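Local coordinates for protein tyrosinase (Burkholderia thailandensis, PDB 5ZRD) that hydroxylates monophenols to catechols and, as a tyrosinase, probably oxidises these further to quinones at a dinuclear copper centre, at residues W93-V98 with E387-I392. Numbering follows the deposited sequence.
With CU (copper (II) ion), chain J.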
loop_
_atom_site.group_PDB
_atom_site.type_symbol
_atom_site.label_atom_id
_atom_site.label_comp_id
_atom_site.label_asym_id
_atom_site.label_seq_id
_atom_site.Cartn_x
_atom_site.Cartn_y
_atom_site.Cartn_z
ATOM N N TRP A 93 -11.261 -14.632 -27.582
ATOM C CA TRP A 93 -9.868 -14.443 -27.213
ATOM C C TRP A 93 -9.083 -15.655 -27.671
ATOM O O TRP A 93 -8.008 -15.475 -28.255
ATOM C CB TRP A 93 -9.658 -14.190 -25.720
ATOM C CG TRP A 93 -8.237 -13.856 -25.413
ATOM C CD1 TRP A 93 -7.675 -12.612 -25.431
ATOM C CD2 TRP A 93 -7.174 -14.783 -25.126
ATOM N NE1 TRP A 93 -6.345 -12.699 -25.129
ATOM C CE2 TRP A 93 -6.000 -14.018 -24.968
ATOM C CE3 TRP A 93 -7.095 -16.174 -25.003
ATOM C CZ2 TRP A 93 -4.766 -14.591 -24.688
ATOM C CZ3 TRP A 93 -5.873 -16.742 -24.726
ATOM C CH2 TRP A 93 -4.729 -15.957 -24.563
ATOM N N HIS A 94 -9.603 -16.851 -27.368
ATOM C CA HIS A 94 -8.868 -18.062 -27.733
ATOM C C HIS A 94 -8.872 -18.221 -29.248
ATOM O O HIS A 94 -7.935 -18.768 -29.765
ATOM C CB HIS A 94 -9.392 -19.315 -27.042
ATOM C CG HIS A 94 -9.074 -19.297 -25.602
ATOM N ND1 HIS A 94 -9.784 -18.547 -24.746
ATOM C CD2 HIS A 94 -8.080 -19.879 -24.891
ATOM C CE1 HIS A 94 -9.254 -18.651 -23.538
ATOM N NE2 HIS A 94 -8.220 -19.489 -23.594
ATOM N N ARG A 95 -9.895 -17.720 -29.940
ATOM C CA ARG A 95 -9.901 -17.763 -31.403
ATOM C C ARG A 95 -8.667 -17.030 -31.926
ATOM O O ARG A 95 -7.982 -17.546 -32.808
ATOM C CB ARG A 95 -11.183 -17.145 -31.980
ATOM C CG ARG A 95 -11.224 -17.000 -33.502
ATOM C CD ARG A 95 -12.647 -16.788 -33.991
ATOM N NE ARG A 95 -13.391 -18.038 -34.010
ATOM C CZ ARG A 95 -14.681 -18.177 -34.290
ATOM N NH1 ARG A 95 -15.398 -17.125 -34.644
ATOM N NH2 ARG A 95 -15.219 -19.388 -34.266
ATOM N N MET A 96 -8.412 -15.848 -31.392
ATOM C CA MET A 96 -7.323 -15.068 -31.858
ATOM C C MET A 96 -6.000 -15.704 -31.410
ATOM O O MET A 96 -4.988 -15.672 -32.161
ATOM C CB MET A 96 -7.426 -13.631 -31.360
ATOM C CG MET A 96 -8.536 -12.864 -32.045
ATOM S SD MET A 96 -8.475 -12.999 -33.849
ATOM C CE MET A 96 -6.777 -12.473 -34.104
ATOM N N TYR A 97 -6.007 -16.313 -30.224
ATOM C CA TYR A 97 -4.781 -16.923 -29.693
ATOM C C TYR A 97 -4.317 -18.000 -30.654
ATOM O O TYR A 97 -3.130 -18.058 -31.006
ATOM C CB TYR A 97 -4.989 -17.492 -28.292
ATOM C CG TYR A 97 -3.765 -17.949 -27.530
ATOM C CD1 TYR A 97 -2.485 -17.493 -27.813
ATOM C CD2 TYR A 97 -3.907 -18.813 -26.464
ATOM C CE1 TYR A 97 -1.380 -17.886 -27.070
ATOM C CE2 TYR A 97 -2.828 -19.183 -25.685
ATOM C CZ TYR A 97 -1.561 -18.727 -25.994
ATOM O OH TYR A 97 -0.511 -19.131 -25.240
ATOM N N VAL A 98 -5.257 -18.812 -31.088
ATOM C CA VAL A 98 -4.915 -19.932 -31.947
ATOM C C VAL A 98 -4.445 -19.392 -33.293
ATOM O O VAL A 98 -3.525 -19.925 -33.910
ATOM C CB VAL A 98 -6.098 -20.875 -32.167
ATOM C CG1 VAL A 98 -5.722 -21.981 -33.144
ATOM C CG2 VAL A 98 -6.583 -21.470 -30.862
ATOM N N GLU A 387 -14.885 -8.035 -32.571
ATOM C CA GLU A 387 -15.660 -7.607 -33.768
ATOM C C GLU A 387 -14.873 -8.005 -35.022
ATOM O O GLU A 387 -15.458 -8.289 -36.034
ATOM C CB GLU A 387 -16.023 -6.117 -33.663
ATOM C CG GLU A 387 -17.263 -5.711 -34.454
ATOM C CD GLU A 387 -18.633 -5.788 -33.777
ATOM O OE1 GLU A 387 -18.811 -5.125 -32.729
ATOM O OE2 GLU A 387 -19.550 -6.468 -34.334
ATOM N N ASP A 388 -13.551 -8.119 -34.888
ATOM C CA ASP A 388 -12.655 -8.534 -35.951
ATOM C C ASP A 388 -12.576 -10.047 -36.214
ATOM O O ASP A 388 -11.916 -10.410 -37.184
ATOM C CB ASP A 388 -11.239 -8.040 -35.634
ATOM C CG ASP A 388 -11.166 -6.531 -35.477
ATOM O OD1 ASP A 388 -11.682 -5.838 -36.378
ATOM O OD2 ASP A 388 -10.637 -6.029 -34.450
ATOM N N CYS A 389 -13.230 -10.921 -35.412
ATOM C CA CYS A 389 -13.065 -12.417 -35.593
ATOM C C CYS A 389 -14.375 -13.179 -35.369
ATOM O O CYS A 389 -14.406 -14.369 -34.923
ATOM C CB CYS A 389 -11.985 -12.987 -34.685
ATOM S SG CYS A 389 -12.241 -12.611 -32.931
ATOM N N ILE A 390 -15.469 -12.550 -35.776
ATOM C CA ILE A 390 -16.760 -13.242 -35.739
ATOM C C ILE A 390 -16.823 -14.287 -36.866
ATOM O O ILE A 390 -17.163 -15.464 -36.658
ATOM C CB ILE A 390 -17.910 -12.222 -35.768
ATOM C CG1 ILE A 390 -17.755 -11.241 -34.601
ATOM C CG2 ILE A 390 -19.261 -12.929 -35.759
ATOM C CD1 ILE A 390 -18.797 -10.169 -34.523
ATOM N N ASN A 391 -16.465 -13.890 -38.067
ATOM C CA ASN A 391 -16.621 -14.780 -39.176
ATOM C C ASN A 391 -15.234 -15.238 -39.602
ATOM O O ASN A 391 -14.482 -14.454 -40.205
ATOM C CB ASN A 391 -17.345 -14.118 -40.350
ATOM C CG ASN A 391 -17.596 -15.093 -41.478
ATOM O OD1 ASN A 391 -16.716 -15.873 -41.837
ATOM N ND2 ASN A 391 -18.809 -15.094 -42.006
ATOM N N ILE A 392 -14.911 -16.493 -39.315
ATOM C CA ILE A 392 -13.544 -16.918 -39.581
ATOM C C ILE A 392 -13.249 -16.903 -41.102
ATOM O O ILE A 392 -12.099 -16.711 -41.458
ATOM C CB ILE A 392 -13.228 -18.300 -38.964
ATOM C CG1 ILE A 392 -14.138 -19.392 -39.507
ATOM C CG2 ILE A 392 -13.251 -18.246 -37.445
ATOM C CD1 ILE A 392 -13.738 -20.786 -39.081
HETATM CU CU CU J . -7.211 -20.086 -21.776
#
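Arg95 carries the polar part of this buried contact between helix 90-108 and the loop before helix 392-396. Its CG stands anti to the backbone N (chi1 174°), and the chain bends at chi3. NH1 gives a nearly straight hydrogen bond to Cys389 O at 2.9 Å. The oxygen lies at the guanidinium edge, in its plane, and the donor lies in the carbonyl plane. Arg95 NE also forms a salt bridge with Asp324 of helix 315-334, and Arg95 NH1 is also hydrogen-bonded to Gln331 OE1. With partners on NE and NH1, the rotation of the Arg95 guanidinium is largely set.

Ile392 CG2 sits over the centre of one guanidinium face, 3.4 Å from Arg95 NE.

Apolar packing joins Met96 and Cys389. Met96, bent at chi2 and chi3, brings SD to 3.6 Å from Cys389 CB. Cys389 SG lies alongside Met96 CG at 3.8 Å.

On the neighbouring residue, His94 NE2 binds copper at 2.2 Å, with His57 and His85 among its other ligands. Trp93 CE3 lies over the centre of the His94 ring, and His94 ND1 is hydrogen-bonded to Phe90 O. Arg95 and Met96 thus meet loop 387-392 next to His94, one of three histidines on one copper of the type-3 dicopper centre of tyrosinases.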